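Local coordinates for cell shape determining protein MreC (Streptococcus pneumoniae, PDB 2QF4), which helps form and maintain cell shape, probably as part of the elongasome that synthesizes peripheral peptidoglycan, and is represented here by its major periplasmic domain, at residues 86-91 and 98-103; 107-112 and 143-148. All blocks are in the same frame, centred on the assembly; numbering follows the deposited sequence. Where two conformers were deposited one is given.

Interaction 1: residues 86-91 and 98-103; sequences GIIIGY and LKISQL
The phenol ring of Tyr91 meets Leu98 obliquely: its CD2 comes to 3.6 Å from Leu98 N, and the Tyr91 side chain also touches Thr65, Asp96 and Leu151. The flat amide of Gln102 lies against Ile87 at the other end of the pair, where OE1 stands 3.4 Å from Ile87 CD1. Between these ends run two antiparallel strands of a hairpin, 82-92 and 97-101, in the second of the two barrels of this α-lytic protease-like fold. Ile87 and Ser101 form a hydrogen-bonded pair, but after Ile88 the register slips: Ile89 and Gly90 both face Lys99, a classic beta bulge. Ile89 N gives a nearly straight bond (175°) to Lys99 O, whereas Lys99 N approaches Gly90 O from above the carbonyl plane. At the bulge, Ile89 CG1 sits between its backbone N and carbonyl carbon (chi1 61°), which brings it to 3.8 Å from Lys99 CB. On the face shared by Ile88, Ile100 and Leu98, Ile88 and Leu98 cross at about a right angle, with Ile88 CG2 3.8 Å from Leu98 CD1; Val75 touches both Ile88 and Ile100.

Interaction 2: residues 107-112 and 143-148; sequences SDISAG and LTREVT
Ser107 and Ile109 lie on an irregular segment that passes Arg145 and Val147 without strand pairing; the nearest CA atoms, those of Ile109 and Val147, are 8.3 Å apart. The contact joins, at the surface of the second barrel, the loop between strands 97-101 and 114-118 to the start of strand 146-151. Side chains from both segments bridge the gap, that of Arg145 being the longest. Its CG is anti to the backbone N (chi1 -179°), and the chain bends at chi3, where NE turns off. The guanidinium then meets Ser107 O end-on: NH1 and NH2 each donate to this one carbonyl oxygen, NH2 at 2.9 Å from Ser107 O. The oxygen lies in the guanidinium plane, and both nitrogens reach it from the same face of the carbonyl plane. Ile109 CD1 covers one face of the guanidinium, 3.4 Å above its plane and displaced toward the rim, and also touches Val147 CG2 at 4.0 Å. Leu103 packs against Ile109, Arg145 and Val147. Within the loop, Ser107 OG donates to Asp108 O at 2.8 Å. Arg145 NH2 has a second acceptor in Ser105 O, so one cationic group binds two carbonyls of the same loop. These bonds, with Ile109 CD1 over one face, limit how the guanidinium can turn, and its positive charge would be expected to polarise the Ser107 carbonyl, with the carboxylate of Asp108 near but not in contact.

Interaction 1 closes before interaction 2 opens along the chain. Their centres lie about 10 Å apart, and both reach the same closed antiparallel sheet through strands 97-101 and 146-151, which are neighbours in it; a probable hydrogen bond from Ile100 N to Val147 O joins them, and Lys99 touches Glu146. The barrel thus combines a local pairing, only a few residues apart in sequence, with a surface contact tying the loop between strands 97-101 and 114-118 to a strand that comes much later. Strand 97-101 pairs with strand 82-92 along one edge and with strand 146-151 along the other, so the hairpin of interaction 1 is built into the barrel wall.

Interaction 1: residues 86-91 and 98-103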
ATOM      1  N   GLY A  86       2.872  -6.197  -9.410  1.00  7.48           N
ATOM      2  CA  GLY A  86       1.814  -7.036  -8.864  1.00  7.60           C
ATOM      3  C   GLY A  86       0.853  -6.208  -8.059  1.00  7.22           C
ATOM      4  O   GLY A  86       0.855  -4.984  -8.151  1.00  7.84           O
ATOM      5  N   ILE A  87       0.012  -6.868  -7.281  1.00  7.64           N
ATOM      6  CA  ILE A  87      -0.958  -6.162  -6.418  1.00  7.75           C
ATOM      7  C   ILE A  87      -0.912  -6.790  -5.026  1.00  6.78           C
ATOM      8  O   ILE A  87      -0.676  -7.957  -4.841  1.00  7.80           O
ATOM      9  CB  ILE A  87      -2.422  -6.089  -6.925  1.00  9.80           C
ATOM     10  CG1 ILE A  87      -2.966  -7.516  -7.107  1.00  9.21           C
ATOM     11  CG2 ILE A  87      -2.491  -5.343  -8.227  1.00 11.61           C
ATOM     12  CD1 ILE A  87      -4.539  -7.595  -7.102  1.00 11.05           C
ATOM     13  N   ILE A  88      -1.213  -5.957  -4.049  1.00  6.85           N
ATOM     14  CA  ILE A  88      -1.403  -6.406  -2.668  1.00  7.25           C
ATOM     15  C   ILE A  88      -2.738  -7.132  -2.550  1.00  6.91           C
ATOM     16  O   ILE A  88      -3.761  -6.612  -2.987  1.00  7.71           O
ATOM     17  CB  ILE A  88      -1.366  -5.230  -1.715  1.00  6.97           C
ATOM     18  CG1 ILE A  88       0.041  -4.614  -1.679  1.00  8.50           C
ATOM     19  CG2 ILE A  88      -1.798  -5.653  -0.305  1.00  7.97           C
ATOM     20  CD1 ILE A  88       0.130  -3.267  -0.954  1.00  8.27           C
ATOM     21  N   ILE A  89      -2.726  -8.335  -1.980  1.00  7.49           N
ATOM     22  CA  ILE A  89      -3.979  -9.119  -1.820  1.00  8.27           C
ATOM     23  C   ILE A  89      -4.341  -9.362  -0.362  1.00  7.66           C
ATOM     24  O   ILE A  89      -5.458  -9.781  -0.098  1.00  8.73           O
ATOM     25  CB  ILE A  89      -3.912 -10.443  -2.632  1.00  9.29           C
ATOM     26  CG1 ILE A  89      -2.773 -11.340  -2.151  1.00  9.83           C
ATOM     27  CG2 ILE A  89      -3.843 -10.136  -4.121  1.00 11.98           C
ATOM     28  CD1 ILE A  89      -2.872 -12.825  -2.619  1.00 11.69           C
ATOM     29  N   GLY A  90      -3.445  -9.106   0.584  1.00  7.82           N
ATOM     30  CA  GLY A  90      -3.759  -9.344   1.993  1.00  7.75           C
ATOM     31  C   GLY A  90      -2.529  -9.396   2.835  1.00  7.57           C
ATOM     32  O   GLY A  90      -1.463  -8.951   2.401  1.00  7.48           O
ATOM     33  N   TYR A  91      -2.671  -9.944   4.029  1.00  7.66           N
ATOM     34  CA  TYR A  91      -1.634  -9.914   5.047  1.00  8.37           C
ATOM     35  C   TYR A  91      -1.793 -11.158   5.888  1.00  9.59           C
ATOM     36  O   TYR A  91      -2.914 -11.524   6.256  1.00 11.07           O
ATOM     37  CB  TYR A  91      -1.729  -8.665   5.935  1.00  9.35           C
ATOM     38  CG  TYR A  91      -0.640  -8.479   6.933  1.00  9.05           C
ATOM     39  CD1 TYR A  91      -0.805  -8.880   8.245  1.00 11.70           C
ATOM     40  CD2 TYR A  91       0.546  -7.871   6.588  1.00 10.82           C
ATOM     41  CE1 TYR A  91       0.195  -8.686   9.191  1.00 13.76           C
ATOM     42  CE2 TYR A  91       1.559  -7.691   7.544  1.00 12.91           C
ATOM     43  CZ  TYR A  91       1.356  -8.132   8.819  1.00 13.61           C
ATOM     44  OH  TYR A  91       2.304  -7.931   9.799  1.00 17.84           O
ATOM     45  N   LEU A  98       3.046  -9.116   4.377  1.00  7.26           N
ATOM     46  CA  LEU A  98       2.141  -8.720   3.300  1.00  7.50           C
ATOM     47  C   LEU A  98       2.224  -9.726   2.157  1.00  6.93           C
ATOM     48  O   LEU A  98       3.292 -10.245   1.861  1.00  8.47           O
ATOM     49  CB  LEU A  98       2.599  -7.343   2.825  1.00  7.50           C
ATOM     50  CG  LEU A  98       1.688  -6.582   1.887  1.00  8.66           C
ATOM     51  CD1 LEU A  98       0.490  -6.055   2.643  1.00  9.38           C
ATOM     52  CD2 LEU A  98       2.511  -5.476   1.219  1.00 10.26           C
ATOM     53  N   LYS A  99       1.092  -9.965   1.508  1.00  7.31           N
ATOM     54  CA  LYS A  99       0.986 -10.892   0.380  1.00  7.79           C
ATOM     55  C   LYS A  99       0.714 -10.150  -0.911  1.00  7.64           C
ATOM     56  O   LYS A  99      -0.201  -9.315  -0.961  1.00  7.57           O
ATOM     57  CB  LYS A  99      -0.179 -11.872   0.622  1.00  8.75           C
ATOM     58  CG  LYS A  99       0.085 -12.728   1.858  1.00 11.77           C
ATOM     59  CD  LYS A  99      -1.160 -13.490   2.336  1.00 16.46           C
ATOM     60  CE  LYS A  99      -1.466 -14.648   1.449  1.00 21.38           C
ATOM     61  NZ  LYS A  99      -2.256 -15.700   2.195  1.00 23.50           N
ATOM     62  N   ILE A 100       1.507 -10.484  -1.928  1.00  7.78           N
ATOM     63  CA  ILE A 100       1.401  -9.868  -3.258  1.00  8.39           C
ATOM     64  C   ILE A 100       1.236 -10.968  -4.294  1.00  7.49           C
ATOM     65  O   ILE A 100       1.854 -12.027  -4.221  1.00  8.14           O
ATOM     66  CB  ILE A 100       2.668  -9.044  -3.531  1.00  8.83           C
ATOM     67  CG1 ILE A 100       2.685  -7.796  -2.558  1.00 12.33           C
ATOM     68  CG2 ILE A 100       2.761  -8.610  -4.991  1.00  8.98           C
ATOM     69  CD1 ILE A 100       4.054  -7.116  -2.480  1.00 15.09           C
ATOM     70  N   SER A 101       0.363 -10.722  -5.266  1.00  7.31           N
ATOM     71  CA  SER A 101       0.204 -11.671  -6.361  1.00  9.23           C
ATOM     72  C   SER A 101      -0.070 -10.930  -7.664  1.00  8.01           C
ATOM     73  O   SER A 101       0.196  -9.742  -7.763  1.00  7.52           O
ATOM     74  CB  SER A 101      -0.848 -12.699  -5.997  0.50 11.46           C
ATOM     75  OG  SER A 101      -2.105 -12.103  -6.034  0.50 15.18           O
ATOM     76  N   GLN A 102      -0.541 -11.651  -8.656  1.00  7.53           N
ATOM     77  CA  GLN A 102      -0.791 -11.138 -10.007  1.00  8.73           C
ATOM     78  C   GLN A 102       0.472 -10.555 -10.590  1.00  7.78           C
ATOM     79  O   GLN A 102       0.492  -9.453 -11.125  1.00  8.44           O
ATOM     80  CB  GLN A 102      -1.929 -10.149 -10.029  1.00  9.55           C
ATOM     81  CG  GLN A 102      -3.254 -10.765  -9.581  1.00 12.37           C
ATOM     82  CD  GLN A 102      -4.477  -9.900  -9.887  1.00 14.30           C
ATOM     83  OE1 GLN A 102      -4.363  -8.752 -10.250  1.00 18.09           O
ATOM     84  NE2 GLN A 102      -5.628 -10.501  -9.793  1.00 24.52           N
ATOM     85  N   LEU A 103       1.568 -11.304 -10.478  1.00  8.48           N
ATOM     86  CA  LEU A 103       2.861 -10.804 -10.936  1.00  8.88           C
ATOM     87  C   LEU A 103       2.967 -10.801 -12.451  1.00  8.88           C
ATOM     88  O   LEU A 103       2.554 -11.737 -13.105  1.00  9.44           O
ATOM     89  CB  LEU A 103       3.963 -11.671 -10.367  1.00  9.33           C
ATOM     90  CG  LEU A 103       3.971 -11.862  -8.841  1.00 10.04           C
ATOM     91  CD1 LEU A 103       5.095 -12.862  -8.461  1.00 11.96           C
ATOM     92  CD2 LEU A 103       4.166 -10.521  -8.146  1.00 11.78           C
TER

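Interaction 2: residues 107-112 and 143-148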
ATOM      1  N   SER A 107      10.493 -13.428 -13.616  1.00 13.01           N
ATOM      2  CA  SER A 107      11.820 -13.114 -13.078  1.00 14.05           C
ATOM      3  C   SER A 107      12.044 -13.744 -11.729  1.00 13.20           C
ATOM      4  O   SER A 107      11.131 -13.791 -10.891  1.00 12.89           O
ATOM      5  CB  SER A 107      12.019 -11.592 -12.872  1.00 14.11           C
ATOM      6  OG  SER A 107      13.294 -11.338 -12.238  1.00 15.78           O
ATOM      7  N   ASP A 108      13.280 -14.133 -11.457  1.00 13.88           N
ATOM      8  CA  ASP A 108      13.662 -14.465 -10.106  1.00 14.12           C
ATOM      9  C   ASP A 108      13.333 -13.290  -9.178  1.00 13.40           C
ATOM     10  O   ASP A 108      13.435 -12.127  -9.549  1.00 12.61           O
ATOM     11  CB  ASP A 108      15.158 -14.766 -10.006  1.00 15.87           C
ATOM     12  CG  ASP A 108      15.572 -16.047 -10.697  1.00 19.55           C
ATOM     13  OD1 ASP A 108      14.724 -16.849 -11.145  1.00 21.68           O
ATOM     14  OD2 ASP A 108      16.808 -16.238 -10.782  1.00 25.90           O
ATOM     15  N   ILE A 109      12.936 -13.631  -7.958  1.00 12.21           N
ATOM     16  CA  ILE A 109      12.657 -12.667  -6.909  1.00 12.53           C
ATOM     17  C   ILE A 109      13.339 -13.199  -5.669  1.00 12.79           C
ATOM     18  O   ILE A 109      13.212 -14.388  -5.369  1.00 14.61           O
ATOM     19  CB  ILE A 109      11.139 -12.494  -6.702  1.00 12.31           C
ATOM     20  CG1 ILE A 109      10.483 -11.813  -7.909  1.00 12.51           C
ATOM     21  CG2 ILE A 109      10.833 -11.674  -5.420  1.00 14.88           C
ATOM     22  CD1 ILE A 109       8.966 -11.824  -7.859  1.00 13.38           C
ATOM     23  N   SER A 110      14.119 -12.362  -4.999  1.00 12.88           N
ATOM     24  CA  SER A 110      14.977 -12.796  -3.894  1.00 13.08           C
ATOM     25  C   SER A 110      14.657 -12.043  -2.628  1.00 11.06           C
ATOM     26  O   SER A 110      14.301 -10.862  -2.651  1.00 10.21           O
ATOM     27  CB  SER A 110      16.428 -12.481  -4.253  1.00 13.71           C
ATOM     28  OG  SER A 110      16.855 -13.140  -5.425  1.00 18.55           O
ATOM     29  N   ALA A 111      14.931 -12.683  -1.512  1.00 11.21           N
ATOM     30  CA  ALA A 111      14.851 -12.028  -0.225  1.00 10.95           C
ATOM     31  C   ALA A 111      15.668 -10.730  -0.254  1.00 10.60           C
ATOM     32  O   ALA A 111      16.811 -10.711  -0.753  1.00 12.18           O
ATOM     33  CB  ALA A 111      15.362 -12.987   0.852  1.00 11.97           C
ATOM     34  N   GLY A 112      15.117  -9.658   0.282  1.00 10.48           N
ATOM     35  CA  GLY A 112      15.753  -8.353   0.296  1.00 11.34           C
ATOM     36  C   GLY A 112      15.369  -7.454  -0.851  1.00 11.65           C
ATOM     37  O   GLY A 112      15.598  -6.246  -0.760  1.00 12.71           O
ATOM     38  N   LEU A 143       0.676 -19.164 -13.135  1.00 14.53           N
ATOM     39  CA  LEU A 143       0.137 -17.805 -12.968  1.00 15.10           C
ATOM     40  C   LEU A 143       0.107 -17.281 -11.540  1.00 15.49           C
ATOM     41  O   LEU A 143       0.050 -16.068 -11.327  1.00 18.09           O
ATOM     42  CB  LEU A 143      -1.312 -17.733 -13.482  1.00 16.68           C
ATOM     43  CG  LEU A 143      -1.638 -18.119 -14.904  1.00 17.04           C
ATOM     44  CD1 LEU A 143      -3.151 -18.041 -15.149  1.00 18.21           C
ATOM     45  CD2 LEU A 143      -0.867 -17.205 -15.862  1.00 17.98           C
ATOM     46  N   THR A 144       0.126 -18.185 -10.569  1.00 14.63           N
ATOM     47  CA  THR A 144      -0.232 -17.839  -9.198  1.00 15.16           C
ATOM     48  C   THR A 144       0.934 -17.791  -8.204  1.00 12.79           C
ATOM     49  O   THR A 144       0.734 -17.859  -6.991  1.00 12.79           O
ATOM     50  CB  THR A 144      -1.378 -18.737  -8.741  1.00 17.25           C
ATOM     51  OG1 THR A 144      -1.074 -20.067  -9.108  1.00 19.86           O
ATOM     52  CG2 THR A 144      -2.690 -18.304  -9.435  1.00 20.02           C
ATOM     53  N   ARG A 145       2.148 -17.567  -8.698  1.00 11.27           N
ATOM     54  CA  ARG A 145       3.237 -17.254  -7.778  1.00 10.12           C
ATOM     55  C   ARG A 145       2.842 -16.060  -6.906  1.00  9.27           C
ATOM     56  O   ARG A 145       2.296 -15.044  -7.386  1.00  9.87           O
ATOM     57  CB  ARG A 145       4.547 -16.950  -8.513  1.00  9.67           C
ATOM     58  CG  ARG A 145       5.723 -16.647  -7.610  1.00  9.42           C
ATOM     59  CD  ARG A 145       7.069 -16.695  -8.308  1.00 10.40           C
ATOM     60  NE  ARG A 145       7.195 -15.679  -9.346  1.00 10.57           N
ATOM     61  CZ  ARG A 145       8.328 -15.070  -9.679  1.00 10.47           C
ATOM     62  NH1 ARG A 145       9.472 -15.300  -9.049  1.00 11.75           N
ATOM     63  NH2 ARG A 145       8.310 -14.183 -10.657  1.00 10.98           N
ATOM     64  N   GLU A 146       3.205 -16.147  -5.633  1.00  8.86           N
ATOM     65  CA  GLU A 146       2.903 -15.126  -4.639  1.00  9.22           C
ATOM     66  C   GLU A 146       4.205 -14.709  -3.967  1.00  8.15           C
ATOM     67  O   GLU A 146       5.132 -15.491  -3.869  1.00 10.48           O
ATOM     68  CB  GLU A 146       1.973 -15.732  -3.579  1.00 10.64           C
ATOM     69  CG  GLU A 146       1.553 -14.890  -2.392  1.00 13.86           C
ATOM     70  CD  GLU A 146       0.953 -15.771  -1.296  1.00 16.14           C
ATOM     71  OE1 GLU A 146       0.139 -16.667  -1.648  1.00 21.54           O
ATOM     72  OE2 GLU A 146       1.365 -15.657  -0.100  1.00 21.12           O
ATOM     73  N   VAL A 147       4.254 -13.478  -3.527  1.00  8.50           N
ATOM     74  CA  VAL A 147       5.393 -12.935  -2.818  1.00  8.22           C
ATOM     75  C   VAL A 147       4.959 -12.519  -1.440  1.00  8.20           C
ATOM     76  O   VAL A 147       3.909 -11.875  -1.281  1.00  8.68           O
ATOM     77  CB  VAL A 147       6.014 -11.721  -3.547  1.00  8.67           C
ATOM     78  CG1 VAL A 147       7.334 -11.303  -2.912  1.00 11.15           C
ATOM     79  CG2 VAL A 147       6.217 -12.018  -5.016  1.00 11.74           C
ATOM     80  N   THR A 148       5.759 -12.822  -0.423  1.00  7.69           N
ATOM     81  CA  THR A 148       5.575 -12.298   0.922  1.00  7.62           C
ATOM     82  C   THR A 148       6.609 -11.224   1.208  1.00  7.20           C
ATOM     83  O   THR A 148       7.774 -11.341   0.789  1.00  7.88           O
ATOM     84  CB  THR A 148       5.546 -13.398   1.998  1.00  8.45           C
ATOM     85  OG1 THR A 148       6.748 -14.172   1.963  1.00  9.02           O
ATOM     86  CG2 THR A 148       4.319 -14.321   1.819  1.00  9.67           C
TER